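Local atomic coordinates of Lmo1499 protein (Listeria monocytogenes, PDB entry 4IIW), a protein that probably acts as a membrane-bound lytic transglycosylase that cuts nascent peptidoglycan strands endolytically and so ends their elongation. Residues Phe147-Val159 and Thr195-Arg209. Residues are numbered along the deposited sequence; the frame is centred on the assembly and turned at random.
Sequences FVASMIKAYPETV and TEMVKATDVNIAKYR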
ATOM      1  N   PHE B 147       2.050 -58.163   2.113  1.00 52.57           N
ATOM      2  CA  PHE B 147       3.393 -57.631   2.070  1.00 49.78           C
ATOM      3  C   PHE B 147       4.236 -58.268   3.170  1.00 49.32           C
ATOM      4  O   PHE B 147       5.381 -58.649   2.927  1.00 47.50           O
ATOM      5  CB  PHE B 147       3.450 -56.110   2.183  1.00 48.68           C
ATOM      6  CG  PHE B 147       4.857 -55.580   2.133  1.00 45.66           C
ATOM      7  CD1 PHE B 147       5.574 -55.606   0.948  1.00 45.38           C
ATOM      8  CD2 PHE B 147       5.487 -55.124   3.272  1.00 46.41           C
ATOM      9  CE1 PHE B 147       6.907 -55.159   0.891  1.00 45.71           C
ATOM     10  CE2 PHE B 147       6.818 -54.678   3.227  1.00 46.33           C
ATOM     11  CZ  PHE B 147       7.522 -54.698   2.028  1.00 44.13           C
ATOM     12  N   VAL B 148       3.659 -58.404   4.366  1.00 50.39           N
ATOM     13  CA  VAL B 148       4.376 -58.981   5.499  1.00 49.31           C
ATOM     14  C   VAL B 148       4.709 -60.448   5.219  1.00 49.97           C
ATOM     15  O   VAL B 148       5.819 -60.907   5.501  1.00 48.65           O
ATOM     16  CB  VAL B 148       3.581 -58.821   6.814  1.00 51.42           C
ATOM     17  CG1 VAL B 148       4.286 -59.519   7.964  1.00 48.99           C
ATOM     18  CG2 VAL B 148       3.375 -57.327   7.139  1.00 51.27           C
ATOM     19  N   ALA B 149       3.769 -61.186   4.643  1.00 51.30           N
ATOM     20  CA  ALA B 149       4.053 -62.586   4.317  1.00 51.79           C
ATOM     21  C   ALA B 149       5.229 -62.693   3.322  1.00 50.08           C
ATOM     22  O   ALA B 149       6.031 -63.613   3.429  1.00 50.19           O
ATOM     23  CB  ALA B 149       2.821 -63.280   3.764  1.00 52.66           C
ATOM     24  N   SER B 150       5.331 -61.745   2.378  1.00 49.01           N
ATOM     25  CA  SER B 150       6.406 -61.765   1.369  1.00 47.90           C
ATOM     26  C   SER B 150       7.763 -61.526   2.008  1.00 46.65           C
ATOM     27  O   SER B 150       8.760 -62.049   1.528  1.00 46.71           O
ATOM     28  CB  SER B 150       6.169 -60.768   0.215  1.00 46.72           C
ATOM     29  OG  SER B 150       6.323 -59.415   0.606  1.00 49.64           O
HETATM   30  N   MSE B 151       7.799 -60.741   3.084  1.00 45.89           N
HETATM   31  CA  MSE B 151       9.031 -60.512   3.814  1.00 44.84           C
HETATM   32  C   MSE B 151       9.424 -61.767   4.606  1.00 46.50           C
HETATM   33  O   MSE B 151      10.605 -62.124   4.688  1.00 45.66           O
HETATM   34  CB  MSE B 151       8.883 -59.340   4.767  1.00 44.80           C
HETATM   35  CG  MSE B 151       8.810 -57.957   4.114  1.00 44.74           C
HETATM   36 SE   MSE B 151      10.319 -57.477   2.974  0.96 47.78          SE
HETATM   37  CE  MSE B 151       9.629 -58.192   1.285  1.00 42.01           C
ATOM     38  N   ILE B 152       8.436 -62.440   5.194  1.00 48.23           N
ATOM     39  CA  ILE B 152       8.705 -63.662   5.942  1.00 49.22           C
ATOM     40  C   ILE B 152       9.283 -64.708   4.976  1.00 50.56           C
ATOM     41  O   ILE B 152      10.089 -65.551   5.356  1.00 52.55           O
ATOM     42  CB  ILE B 152       7.423 -64.205   6.645  1.00 51.10           C
ATOM     43  CG1 ILE B 152       6.963 -63.250   7.749  1.00 50.11           C
ATOM     44  CG2 ILE B 152       7.678 -65.546   7.276  1.00 50.12           C
ATOM     45  CD1 ILE B 152       5.601 -63.602   8.300  1.00 53.26           C
ATOM     46  N   LYS B 153       8.892 -64.632   3.718  1.00 49.91           N
ATOM     47  CA  LYS B 153       9.374 -65.571   2.735  1.00 50.88           C
ATOM     48  C   LYS B 153      10.761 -65.173   2.191  1.00 49.33           C
ATOM     49  O   LYS B 153      11.616 -66.036   1.976  1.00 49.78           O
ATOM     50  CB  LYS B 153       8.349 -65.663   1.591  1.00 52.48           C
ATOM     51  CG  LYS B 153       8.457 -66.915   0.716  1.00 56.45           C
ATOM     52  CD  LYS B 153       8.067 -68.204   1.484  1.00 57.61           C
ATOM     53  CE  LYS B 153       8.267 -69.447   0.626  1.00 57.75           C
ATOM     54  NZ  LYS B 153       9.680 -69.569   0.160  1.00 56.01           N
ATOM     55  N   ALA B 154      10.982 -63.875   1.986  1.00 46.56           N
ATOM     56  CA  ALA B 154      12.231 -63.382   1.401  1.00 46.01           C
ATOM     57  C   ALA B 154      13.418 -63.334   2.363  1.00 45.89           C
ATOM     58  O   ALA B 154      14.578 -63.460   1.933  1.00 44.34           O
ATOM     59  CB  ALA B 154      12.012 -61.990   0.781  1.00 44.64           C
ATOM     60  N   TYR B 155      13.127 -63.125   3.648  1.00 45.86           N
ATOM     61  CA  TYR B 155      14.157 -63.040   4.686  1.00 45.61           C
ATOM     62  C   TYR B 155      13.795 -63.955   5.870  1.00 47.59           C
ATOM     63  O   TYR B 155      13.604 -63.497   6.997  1.00 46.52           O
ATOM     64  CB  TYR B 155      14.311 -61.590   5.107  1.00 44.39           C
ATOM     65  CG  TYR B 155      14.644 -60.746   3.929  1.00 41.47           C
ATOM     66  CD1 TYR B 155      15.947 -60.632   3.493  1.00 38.15           C
ATOM     67  CD2 TYR B 155      13.658 -60.107   3.212  1.00 44.09           C
ATOM     68  CE1 TYR B 155      16.262 -59.889   2.388  1.00 38.89           C
ATOM     69  CE2 TYR B 155      13.973 -59.337   2.090  1.00 43.79           C
ATOM     70  CZ  TYR B 155      15.273 -59.239   1.686  1.00 38.99           C
ATOM     71  OH  TYR B 155      15.609 -58.503   0.571  1.00 45.52           O
ATOM     72  N   PRO B 156      13.773 -65.271   5.613  1.00 49.35           N
ATOM     73  CA  PRO B 156      13.321 -66.248   6.595  1.00 51.89           C
ATOM     74  C   PRO B 156      14.167 -66.385   7.856  1.00 53.29           C
ATOM     75  O   PRO B 156      13.655 -66.875   8.867  1.00 53.25           O
ATOM     76  CB  PRO B 156      13.305 -67.557   5.800  1.00 52.62           C
ATOM     77  CG  PRO B 156      14.316 -67.367   4.731  1.00 51.99           C
ATOM     78  CD  PRO B 156      14.424 -65.907   4.453  1.00 49.17           C
ATOM     79  N   GLU B 157      15.434 -65.974   7.803  1.00 54.29           N
ATOM     80  CA  GLU B 157      16.309 -66.062   8.979  1.00 56.63           C
ATOM     81  C   GLU B 157      16.053 -64.870   9.908  1.00 55.06           C
ATOM     82  O   GLU B 157      16.373 -64.931  11.099  1.00 56.51           O
ATOM     83  CB  GLU B 157      17.796 -66.010   8.604  1.00 58.08           C
ATOM     84  CG  GLU B 157      18.265 -66.859   7.433  1.00 65.76           C
ATOM     85  CD  GLU B 157      17.955 -68.319   7.586  1.00 76.86           C
ATOM     86  OE1 GLU B 157      17.758 -68.786   8.733  1.00 82.55           O
ATOM     87  OE2 GLU B 157      17.920 -69.006   6.536  1.00 86.42           O
ATOM     88  N   THR B 158      15.470 -63.801   9.358  1.00 51.50           N
ATOM     89  CA  THR B 158      15.294 -62.545  10.079  1.00 48.90           C
ATOM     90  C   THR B 158      13.880 -62.233  10.479  1.00 47.70           C
ATOM     91  O   THR B 158      13.643 -61.933  11.630  1.00 48.65           O
ATOM     92  CB  THR B 158      15.849 -61.377   9.230  1.00 48.19           C
ATOM     93  OG1 THR B 158      17.258 -61.555   9.051  1.00 50.02           O
ATOM     94  CG2 THR B 158      15.617 -60.047   9.902  1.00 47.21           C
ATOM     95  N   VAL B 159      12.947 -62.254   9.528  1.00 47.30           N
ATOM     96  CA  VAL B 159      11.530 -61.988   9.809  1.00 46.41           C
ATOM     97  C   VAL B 159      10.815 -63.320   9.804  1.00 47.37           C
ATOM     98  O   VAL B 159      10.657 -63.911   8.758  1.00 49.56           O
ATOM     99  CB  VAL B 159      10.869 -61.070   8.729  1.00 46.16           C
ATOM    100  CG1 VAL B 159       9.458 -60.699   9.138  1.00 43.94           C
ATOM    101  CG2 VAL B 159      11.680 -59.800   8.491  1.00 42.73           C
ATOM    102  N   THR B 195      11.369 -52.933   1.502  1.00 45.15           N
ATOM    103  CA  THR B 195      12.150 -54.146   1.309  1.00 45.36           C
ATOM    104  C   THR B 195      13.627 -53.868   1.523  1.00 45.64           C
ATOM    105  O   THR B 195      14.302 -54.667   2.152  1.00 47.71           O
ATOM    106  CB  THR B 195      11.914 -54.794  -0.071  1.00 46.63           C
ATOM    107  OG1 THR B 195      10.544 -55.181  -0.180  1.00 49.84           O
ATOM    108  CG2 THR B 195      12.819 -56.051  -0.286  1.00 43.26           C
ATOM    109  N   GLU B 196      14.141 -52.752   1.027  1.00 45.43           N
ATOM    110  CA  GLU B 196      15.567 -52.473   1.212  1.00 47.12           C
ATOM    111  C   GLU B 196      15.944 -52.307   2.682  1.00 46.31           C
ATOM    112  O   GLU B 196      17.040 -52.673   3.091  1.00 48.19           O
ATOM    113  CB  GLU B 196      16.019 -51.250   0.417  1.00 47.84           C
ATOM    114  CG  GLU B 196      16.014 -51.486  -1.068  1.00 52.41           C
ATOM    115  CD  GLU B 196      17.012 -52.554  -1.485  1.00 56.44           C
ATOM    116  OE1 GLU B 196      18.232 -52.366  -1.262  1.00 56.06           O
ATOM    117  OE2 GLU B 196      16.572 -53.570  -2.059  1.00 60.35           O
HETATM  118  N   MSE B 197      15.032 -51.778   3.476  1.00 45.61           N
HETATM  119  CA  MSE B 197      15.292 -51.588   4.889  1.00 44.53           C
HETATM  120  C   MSE B 197      15.250 -52.929   5.607  1.00 43.82           C
HETATM  121  O   MSE B 197      16.050 -53.168   6.532  1.00 46.12           O
HETATM  122  CB  MSE B 197      14.288 -50.624   5.489  1.00 44.21           C
HETATM  123  CG  MSE B 197      14.309 -49.251   4.824  1.00 46.19           C
HETATM  124 SE   MSE B 197      12.977 -48.032   5.588  0.91 45.22          SE
HETATM  125  CE  MSE B 197      13.314 -46.509   4.446  1.00 40.39           C
ATOM    126  N   VAL B 198      14.341 -53.810   5.194  1.00 41.69           N
ATOM    127  CA  VAL B 198      14.271 -55.131   5.809  1.00 41.48           C
ATOM    128  C   VAL B 198      15.539 -55.935   5.442  1.00 42.21           C
ATOM    129  O   VAL B 198      16.095 -56.655   6.269  1.00 41.30           O
ATOM    130  CB  VAL B 198      12.980 -55.894   5.435  1.00 41.86           C
ATOM    131  CG1 VAL B 198      13.048 -57.315   5.931  1.00 38.99           C
ATOM    132  CG2 VAL B 198      11.761 -55.190   6.023  1.00 40.13           C
ATOM    133  N   LYS B 199      16.006 -55.770   4.212  1.00 42.64           N
ATOM    134  CA  LYS B 199      17.224 -56.422   3.761  1.00 43.36           C
ATOM    135  C   LYS B 199      18.427 -55.920   4.544  1.00 43.34           C
ATOM    136  O   LYS B 199      19.309 -56.698   4.889  1.00 44.91           O
ATOM    137  CB  LYS B 199      17.419 -56.205   2.253  1.00 44.18           C
ATOM    138  CG  LYS B 199      18.830 -56.445   1.761  1.00 46.62           C
ATOM    139  CD  LYS B 199      18.890 -56.726   0.292  1.00 49.17           C
ATOM    140  CE  LYS B 199      18.208 -55.693  -0.549  1.00 52.24           C
ATOM    141  NZ  LYS B 199      18.263 -56.075  -1.991  1.00 57.93           N
ATOM    142  N   ALA B 200      18.479 -54.624   4.820  1.00 42.17           N
ATOM    143  CA  ALA B 200      19.598 -54.086   5.591  1.00 43.08           C
ATOM    144  C   ALA B 200      19.637 -54.748   6.979  1.00 43.33           C
ATOM    145  O   ALA B 200      20.711 -55.087   7.481  1.00 43.22           O
ATOM    146  CB  ALA B 200      19.497 -52.575   5.718  1.00 42.54           C
ATOM    147  N   THR B 201      18.468 -54.945   7.589  1.00 42.65           N
ATOM    148  CA  THR B 201      18.426 -55.562   8.908  1.00 43.71           C
ATOM    149  C   THR B 201      19.025 -56.962   8.814  1.00 45.54           C
ATOM    150  O   THR B 201      19.915 -57.301   9.573  1.00 46.90           O
ATOM    151  CB  THR B 201      16.991 -55.638   9.485  1.00 44.20           C
ATOM    152  OG1 THR B 201      16.494 -54.311   9.762  1.00 42.02           O
ATOM    153  CG2 THR B 201      16.970 -56.502  10.781  1.00 40.97           C
ATOM    154  N   ASP B 202      18.546 -57.742   7.846  1.00 45.86           N
ATOM    155  CA  ASP B 202      19.008 -59.099   7.604  1.00 46.94           C
ATOM    156  C   ASP B 202      20.523 -59.147   7.417  1.00 48.87           C
ATOM    157  O   ASP B 202      21.181 -59.989   8.002  1.00 52.71           O
ATOM    158  CB  ASP B 202      18.301 -59.681   6.364  1.00 46.78           C
ATOM    159  CG  ASP B 202      18.667 -61.146   6.094  1.00 51.63           C
ATOM    160  OD1 ASP B 202      18.262 -62.031   6.895  1.00 54.86           O
ATOM    161  OD2 ASP B 202      19.308 -61.415   5.046  1.00 52.23           O
ATOM    162  N   VAL B 203      21.068 -58.242   6.611  1.00 48.83           N
ATOM    163  CA  VAL B 203      22.498 -58.199   6.361  1.00 50.16           C
ATOM    164  C   VAL B 203      23.303 -57.807   7.581  1.00 53.08           C
ATOM    165  O   VAL B 203      24.347 -58.382   7.864  1.00 56.70           O
ATOM    166  CB  VAL B 203      22.845 -57.132   5.310  1.00 50.16           C
ATOM    167  CG1 VAL B 203      24.368 -56.974   5.189  1.00 45.39           C
ATOM    168  CG2 VAL B 203      22.186 -57.460   3.958  1.00 47.41           C
ATOM    169  N   ASN B 204      22.797 -56.831   8.314  1.00 54.14           N
ATOM    170  CA  ASN B 204      23.552 -56.232   9.401  1.00 55.81           C
ATOM    171  C   ASN B 204      23.497 -56.912  10.739  1.00 57.55           C
ATOM    172  O   ASN B 204      24.234 -56.523  11.640  1.00 61.21           O
ATOM    173  CB  ASN B 204      23.192 -54.744   9.502  1.00 55.22           C
ATOM    174  CG  ASN B 204      23.690 -53.951   8.282  1.00 55.90           C
ATOM    175  OD1 ASN B 204      24.871 -54.006   7.941  1.00 60.06           O
ATOM    176  ND2 ASN B 204      22.798 -53.229   7.630  1.00 49.27           N
ATOM    177  N   ILE B 205      22.642 -57.916  10.885  1.00 57.04           N
ATOM    178  CA  ILE B 205      22.612 -58.668  12.114  1.00 58.16           C
ATOM    179  C   ILE B 205      23.333 -59.999  11.914  1.00 62.03           C
ATOM    180  O   ILE B 205      23.434 -60.807  12.853  1.00 63.83           O
ATOM    181  CB  ILE B 205      21.184 -58.924  12.635  1.00 56.53           C
ATOM    182  CG1 ILE B 205      20.404 -59.841  11.694  1.00 56.08           C
ATOM    183  CG2 ILE B 205      20.459 -57.615  12.860  1.00 53.98           C
ATOM    184  CD1 ILE B 205      19.036 -60.161  12.214  1.00 55.65           C
ATOM    185  N   ALA B 206      23.837 -60.229  10.701  1.00 64.10           N
ATOM    186  CA  ALA B 206      24.565 -61.465  10.381  1.00 66.94           C
ATOM    187  C   ALA B 206      25.686 -61.736  11.383  1.00 69.21           C
ATOM    188  O   ALA B 206      25.947 -62.882  11.734  1.00 71.24           O
ATOM    189  CB  ALA B 206      25.130 -61.399   8.968  1.00 68.26           C
ATOM    190  N   LYS B 207      26.333 -60.676  11.847  1.00 69.97           N
ATOM    191  CA  LYS B 207      27.427 -60.803  12.808  1.00 72.96           C
ATOM    192  C   LYS B 207      26.983 -61.270  14.202  1.00 72.31           C
ATOM    193  O   LYS B 207      27.803 -61.792  14.968  1.00 75.56           O
ATOM    194  CB  LYS B 207      28.199 -59.480  12.918  1.00 74.28           C
ATOM    195  CG  LYS B 207      27.341 -58.279  13.287  1.00 75.96           C
ATOM    196  CD  LYS B 207      28.153 -57.000  13.293  1.00 81.84           C
ATOM    197  CE  LYS B 207      27.251 -55.777  13.407  1.00 83.35           C
ATOM    198  NZ  LYS B 207      28.033 -54.510  13.389  1.00 88.62           N
ATOM    199  N   TYR B 208      25.705 -61.102  14.532  1.00 67.85           N
ATOM    200  CA  TYR B 208      25.206 -61.523  15.836  1.00 66.96           C
ATOM    201  C   TYR B 208      24.622 -62.934  15.831  1.00 66.62           C
ATOM    202  O   TYR B 208      24.306 -63.464  16.901  1.00 65.58           O
ATOM    203  CB  TYR B 208      24.124 -60.566  16.336  1.00 64.95           C
ATOM    204  CG  TYR B 208      24.544 -59.123  16.407  1.00 65.62           C
ATOM    205  CD1 TYR B 208      25.515 -58.705  17.298  1.00 67.81           C
ATOM    206  CD2 TYR B 208      23.943 -58.168  15.593  1.00 65.65           C
ATOM    207  CE1 TYR B 208      25.896 -57.376  17.364  1.00 70.84           C
ATOM    208  CE2 TYR B 208      24.314 -56.844  15.651  1.00 66.37           C
ATOM    209  CZ  TYR B 208      25.285 -56.449  16.540  1.00 70.56           C
ATOM    210  OH  TYR B 208      25.650 -55.124  16.598  1.00 76.73           O
ATOM    211  N   ARG B 209      24.482 -63.530  14.643  1.00 66.98           N
ATOM    212  CA  ARG B 209      23.886 -64.874  14.491  1.00 69.10           C
ATOM    213  C   ARG B 209      24.451 -65.899  15.451  1.00 71.14           C
ATOM    214  O   ARG B 209      23.704 -66.580  16.137  1.00 71.07           O
ATOM    215  CB  ARG B 209      24.099 -65.441  13.083  1.00 70.98           C
ATOM    216  CG  ARG B 209      23.506 -64.640  11.944  1.00 73.53           C
ATOM    217  CD  ARG B 209      21.984 -64.603  11.957  1.00 75.69           C
ATOM    218  NE  ARG B 209      21.487 -63.888  10.779  1.00 75.47           N
ATOM    219  CZ  ARG B 209      20.207 -63.675  10.509  1.00 73.48           C
ATOM    220  NH1 ARG B 209      19.270 -64.130  11.336  1.00 71.57           N
ATOM    221  NH2 ARG B 209      19.870 -63.008   9.406  1.00 74.12           N
TER
HETATM  222  O   HOH W   1      16.861 -64.410   5.976  1.00 39.21           O
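F147 meets T195 through its ring edge, with CZ 3.8 Å from T195 OG1, a hydroxyl already hydrogen-bonded to the carbonyl of E191. One turn on, the selenomethionine M151 bends at chi2 and chi3, which sets its SE 4.0 Å from V198 CB and its methyl beside T195. Y155, where helix 145-154 ends, swings CG anti to its carbonyl carbon (chi1 -57°) and lays one ring face over K199 N, with OH 3.4 Å from K199 CB; the edge at CD1 lies 3.8 Å from D202 OD2, the ring and carboxylate planes 61° apart. Beyond P156, E157 O accepts a hydrogen bond from R209 NH1 (3.0 Å, N-H...O 143°), the donor standing above the carbonyl plane; a water links E157 N to D202 OD1. T158 OG1 is modelled only 2.4 Å from D202 OD1, implausibly short at this resolution, so the hydrogen bond is probable but its length doubtful; its CG2 packs on T201 CG2. V159 CG2 closes the apolar row against V198 CG1, 3.8 Å away. D202 OD1 also forms a salt bridge with R209 NH2 (3.1 Å); with the water donating to it and T158 close by, this probably favours ionised D202 and ties the 155-159 turn to helix 190-204 and to R209 just past its end.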